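Glucoamylase (Thermoanaerobacterium thermosaccharolyticum, PDB 1LF6) catalyses the release of beta-D-glucose from the non-reducing ends of alpha-1,4-linked glucans, and also hydrolyses isomaltose. Local coordinates at residues Q475-D479 with K680-A684; F290-A294 with F663-I667. One frame throughout, in Å; residues are numbered along the deposited sequence.

In the fold
Both contacts tie the C-terminal part of the chain back onto earlier parts of the family 15 catalytic (alpha/alpha) barrel. Contact 2 packs helix 653-668 against the loop leading into helix 296-306; contact 1 fastens the next helix, 676-682, to helix 468-489 on the outside of the domain. Their segments alternate along the chain, and the successive C-terminal helices pack on different parts of it. The centres of contacts 1 and 2 lie about 30 Å apart, and the nearest atoms of contacts 1 and 2 about 15 Å apart. Contact 1 is a polar surface clasp, contact 2 a partly buried apolar one. Neither belongs to the catalytic site, where Glu-435 and Glu-438 are the likely acid-base pair.

Contact 1: Q475-D479 with K680-A684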
loop_
_atom_site.group_PDB
_atom_site.type_symbol
_atom_site.label_atom_id
_atom_site.label_comp_id
_atom_site.label_asym_id
_atom_site.label_seq_id
_atom_site.Cartn_x
_atom_site.Cartn_y
_atom_site.Cartn_z
ATOM N N GLN A 475 14.546 25.531 -20.388
ATOM C CA GLN A 475 15.592 24.712 -20.995
ATOM C C GLN A 475 17.000 25.143 -20.636
ATOM O O GLN A 475 17.864 24.299 -20.408
ATOM C CB GLN A 475 15.453 24.685 -22.512
ATOM C CG GLN A 475 14.483 23.640 -23.013
ATOM C CD GLN A 475 14.872 22.206 -22.653
ATOM O OE1 GLN A 475 14.111 21.280 -22.910
ATOM N NE2 GLN A 475 16.053 22.019 -22.063
ATOM N N GLU A 476 17.237 26.449 -20.600
ATOM C CA GLU A 476 18.556 26.961 -20.246
ATOM C C GLU A 476 18.930 26.498 -18.841
ATOM O O GLU A 476 20.067 26.102 -18.588
ATOM C CB GLU A 476 18.571 28.490 -20.303
ATOM C CG GLU A 476 19.065 29.055 -21.626
ATOM C CD GLU A 476 18.970 30.571 -21.688
ATOM O OE1 GLU A 476 19.467 31.236 -20.757
ATOM O OE2 GLU A 476 18.400 31.096 -22.668
ATOM N N LYS A 477 17.964 26.561 -17.932
ATOM C CA LYS A 477 18.181 26.144 -16.557
ATOM C C LYS A 477 18.471 24.643 -16.549
ATOM O O LYS A 477 19.443 24.190 -15.942
ATOM C CB LYS A 477 16.936 26.449 -15.719
ATOM C CG LYS A 477 17.133 26.323 -14.217
ATOM C CD LYS A 477 18.118 27.363 -13.674
ATOM C CE LYS A 477 17.595 28.778 -13.828
ATOM N NZ LYS A 477 18.517 29.780 -13.218
ATOM N N ALA A 478 17.634 23.881 -17.246
ATOM C CA ALA A 478 17.790 22.431 -17.322
ATOM C C ALA A 478 19.173 22.036 -17.830
ATOM O O ALA A 478 19.816 21.146 -17.269
ATOM C CB ALA A 478 16.706 21.839 -18.226
ATOM N N ASP A 479 19.625 22.700 -18.891
ATOM C CA ASP A 479 20.929 22.419 -19.472
ATOM C C ASP A 479 22.048 22.737 -18.484
ATOM O O ASP A 479 23.029 21.996 -18.379
ATOM C CB ASP A 479 21.135 23.236 -20.751
ATOM C CG ASP A 479 20.257 22.761 -21.903
ATOM O OD1 ASP A 479 20.295 23.402 -22.971
ATOM O OD2 ASP A 479 19.537 21.749 -21.749
ATOM N N LYS A 680 16.514 12.239 -25.788
ATOM C CA LYS A 680 17.052 12.736 -27.047
ATOM C C LYS A 680 18.009 13.907 -26.877
ATOM O O LYS A 680 18.977 14.034 -27.620
ATOM C CB LYS A 680 15.907 13.120 -27.994
ATOM C CG LYS A 680 15.250 11.914 -28.662
ATOM C CD LYS A 680 14.029 12.303 -29.482
ATOM C CE LYS A 680 12.910 12.829 -28.590
ATOM N NZ LYS A 680 11.682 13.190 -29.351
ATOM N N ARG A 681 17.758 14.747 -25.883
ATOM C CA ARG A 681 18.602 15.907 -25.658
ATOM C C ARG A 681 19.897 15.632 -24.893
ATOM O O ARG A 681 20.923 16.257 -25.159
ATOM C CB ARG A 681 17.812 16.981 -24.911
ATOM C CG ARG A 681 18.473 18.352 -24.926
ATOM C CD ARG A 681 17.668 19.380 -24.149
ATOM N NE ARG A 681 18.271 20.707 -24.247
ATOM C CZ ARG A 681 18.281 21.443 -25.357
ATOM N NH1 ARG A 681 18.861 22.636 -25.360
ATOM N NH2 ARG A 681 17.699 20.991 -26.459
ATOM N N TYR A 682 19.858 14.689 -23.961
ATOM C CA TYR A 682 21.024 14.412 -23.130
ATOM C C TYR A 682 21.699 13.059 -23.266
ATOM O O TYR A 682 22.919 12.962 -23.139
ATOM C CB TYR A 682 20.643 14.610 -21.663
ATOM C CG TYR A 682 20.061 15.970 -21.360
ATOM C CD1 TYR A 682 20.860 17.114 -21.381
ATOM C CD2 TYR A 682 18.711 16.116 -21.037
ATOM C CE1 TYR A 682 20.331 18.370 -21.082
ATOM C CE2 TYR A 682 18.171 17.367 -20.737
ATOM C CZ TYR A 682 18.990 18.487 -20.755
ATOM O OH TYR A 682 18.484 19.708 -20.390
ATOM N N VAL A 683 20.917 12.017 -23.519
ATOM C CA VAL A 683 21.467 10.670 -23.613
ATOM C C VAL A 683 21.576 10.072 -25.011
ATOM O O VAL A 683 22.365 9.153 -25.223
ATOM C CB VAL A 683 20.656 9.708 -22.729
ATOM C CG1 VAL A 683 21.201 8.294 -22.840
ATOM C CG2 VAL A 683 20.710 10.177 -21.299
ATOM N N ALA A 684 20.796 10.584 -25.960
ATOM C CA ALA A 684 20.833 10.067 -27.323
ATOM C C ALA A 684 22.253 10.122 -27.887
ATOM O O ALA A 684 23.129 10.731 -27.235
ATOM C CB ALA A 684 19.886 10.868 -28.212
ATOM O OXT ALA A 684 22.478 9.566 -28.985
#
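Arg-681 turns its CG away from its own backbone N (chi1 -166°) and runs straight out to NE, while Asp-479 keeps CG beside the backbone N (chi1 -70°); the two side chains cross at about a right angle, and the guanidinium edge meets the carboxylate. The grip is side-on and nearly coplanar, the two planes only 12° apart. Arg-681 NH1 gives a nearly straight bond to Asp-479 OD1 at 2.9 Å, and Arg-681 NE another to Asp-479 OD2 at 3.0 Å, each using the syn lone pair of its oxygen. OD2 takes a second donor: the hydroxyl of Tyr-682, whose OH stands 2.7 Å from Asp-479 OD2, nearly in line with the C-O bond, the ring almost perpendicular to the carboxylate. The methyl of Ala-478 backs this hydroxyl, its CB 3.5 Å from Tyr-682 OH. Gln-475, bent at chi2, brings its amide carbon over one face of the guanidinium; its NE2 is 3.4 Å from Arg-681 NE, but both are donors and no bond forms. Helix 445-464 lies alongside, with Val-452 against the tyrosine and Thr-456 in a weak hydrogen bond with its hydroxyl. Three donors on one carboxylate restrict the rotation of Asp-479 and would probably favour its charged form; between these segments the polar link is a bidentate salt bridge reinforced by a phenol hydroxyl.

Contact 2: F290-A294 with F663-I667; sequences FNGKA and FASNI
Lys-293 lies along Ile-667, the two side chains sliding past each other in opposite directions, and its chain can be read outward atom by atom. CB of Lys-293 meets the Ile-667 CD1 methyl at 3.9 Å. Beyond CG the chain is extended, so CD of Lys-293 passes both isoleucine methyls and comes within 3.8 Å of Ile-667 CG2. Lys-293 NZ, at the tip, is likewise 3.8 Å from Ile-667 CG2, so the packing runs along the aliphatic stem up to the ammonium group. The backbone O of Lys-293 turns to another partner, meeting Phe-663 CZ at 3.3 Å near the plane of the ring, where a polarised C-H may suit it. Phe-663 reaches this point because its CG is anti to the backbone N (chi1 174°); Ile-667 CD1 lies over one face of its ring. Phe-290 brings CZ and CE2 against the Ala-664 methyl, with CZ 3.5 Å from Ala-664 CB, and its ring also pairs edge-to-face with that of Tyr-298. A type I' turn from Phe-290 to Lys-293, closed by Lys-293 N to Phe-290 O at 2.9 Å, puts both side chains on the helix; Gly-292 fits its left-handed corner. With an alanine here in place of Ile-667, the lysine stem would probably lose its support and the Phe-663 face its methyl cover, leaving both freer to move. No hydrogen bond crosses the contact: the loop ahead of helix 296-306 rests on helix 653-668 through van der Waals packing of apolar groups and a carbonyl against a ring edge, and with no polar bond across, the fit of the surfaces carries the contact.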
loop_
_atom_site.group_PDB
_atom_site.type_symbol
_atom_site.label_atom_id
_atom_site.label_comp_id
_atom_site.label_asym_id
_atom_site.label_seq_id
_atom_site.Cartn_x
_atom_site.Cartn_y
_atom_site.Cartn_z
ATOM N N PHE A 290 -0.259 -7.594 -24.116
ATOM C CA PHE A 290 1.031 -7.803 -24.767
ATOM C C PHE A 290 1.071 -9.095 -25.572
ATOM O O PHE A 290 1.882 -9.984 -25.306
ATOM C CB PHE A 290 2.152 -7.799 -23.723
ATOM C CG PHE A 290 2.170 -6.564 -22.871
ATOM C CD1 PHE A 290 1.374 -6.480 -21.733
ATOM C CD2 PHE A 290 2.938 -5.465 -23.233
ATOM C CE1 PHE A 290 1.341 -5.318 -20.971
ATOM C CE2 PHE A 290 2.909 -4.297 -22.478
ATOM C CZ PHE A 290 2.109 -4.226 -21.346
ATOM N N ASN A 291 0.186 -9.188 -26.561
ATOM C CA ASN A 291 0.106 -10.363 -27.420
ATOM C C ASN A 291 -0.017 -11.654 -26.619
ATOM O O ASN A 291 0.584 -12.668 -26.966
ATOM C CB ASN A 291 1.335 -10.437 -28.329
ATOM C CG ASN A 291 1.375 -9.310 -29.339
ATOM O OD1 ASN A 291 0.466 -9.164 -30.157
ATOM N ND2 ASN A 291 2.432 -8.503 -29.289
ATOM N N GLY A 292 -0.796 -11.612 -25.543
ATOM C CA GLY A 292 -0.990 -12.796 -24.719
ATOM C C GLY A 292 0.122 -13.113 -23.732
ATOM O O GLY A 292 0.139 -14.192 -23.144
ATOM N N LYS A 293 1.052 -12.184 -23.540
ATOM C CA LYS A 293 2.151 -12.417 -22.613
ATOM C C LYS A 293 1.800 -11.989 -21.193
ATOM O O LYS A 293 2.396 -12.470 -20.227
ATOM C CB LYS A 293 3.409 -11.678 -23.075
ATOM C CG LYS A 293 4.045 -12.260 -24.322
ATOM C CD LYS A 293 5.361 -11.568 -24.639
ATOM C CE LYS A 293 6.039 -12.205 -25.836
ATOM N NZ LYS A 293 7.326 -11.530 -26.161
ATOM N N ALA A 294 0.837 -11.082 -21.067
ATOM C CA ALA A 294 0.410 -10.593 -19.759
ATOM C C ALA A 294 0.192 -11.770 -18.811
ATOM O O ALA A 294 -0.511 -12.722 -19.148
ATOM C CB ALA A 294 -0.873 -9.779 -19.900
ATOM N N PHE A 663 8.100 -5.496 -16.386
ATOM C CA PHE A 663 7.538 -6.629 -17.106
ATOM C C PHE A 663 7.291 -6.246 -18.567
ATOM O O PHE A 663 7.711 -6.950 -19.484
ATOM C CB PHE A 663 6.220 -7.045 -16.440
ATOM C CG PHE A 663 5.465 -8.109 -17.186
ATOM C CD1 PHE A 663 5.926 -9.417 -17.212
ATOM C CD2 PHE A 663 4.300 -7.795 -17.881
ATOM C CE1 PHE A 663 5.237 -10.405 -17.921
ATOM C CE2 PHE A 663 3.603 -8.767 -18.592
ATOM C CZ PHE A 663 4.071 -10.075 -18.613
ATOM N N ALA A 664 6.603 -5.126 -18.769
ATOM C CA ALA A 664 6.286 -4.632 -20.106
ATOM C C ALA A 664 7.534 -4.162 -20.857
ATOM O O ALA A 664 7.686 -4.419 -22.056
ATOM C CB ALA A 664 5.278 -3.486 -19.999
ATOM N N SER A 665 8.424 -3.470 -20.149
ATOM C CA SER A 665 9.648 -2.967 -20.764
ATOM C C SER A 665 10.538 -4.110 -21.234
ATOM O O SER A 665 11.162 -4.020 -22.287
ATOM C CB SER A 665 10.428 -2.078 -19.781
ATOM O OG SER A 665 9.706 -0.896 -19.468
ATOM N N ASN A 666 10.597 -5.182 -20.452
ATOM C CA ASN A 666 11.423 -6.329 -20.809
ATOM C C ASN A 666 10.883 -7.031 -22.056
ATOM O O ASN A 666 11.619 -7.739 -22.739
ATOM C CB ASN A 666 11.487 -7.318 -19.644
ATOM C CG ASN A 666 12.473 -8.454 -19.890
ATOM O OD1 ASN A 666 12.137 -9.630 -19.714
ATOM N ND2 ASN A 666 13.694 -8.109 -20.286
ATOM N N ILE A 667 9.600 -6.836 -22.347
ATOM C CA ILE A 667 8.990 -7.450 -23.520
ATOM C C ILE A 667 9.229 -6.582 -24.759
ATOM O O ILE A 667 9.532 -7.107 -25.832
ATOM C CB ILE A 667 7.468 -7.674 -23.314
ATOM C CG1 ILE A 667 7.243 -8.774 -22.276
ATOM C CG2 ILE A 667 6.805 -8.059 -24.634
ATOM C CD1 ILE A 667 5.807 -8.898 -21.800
#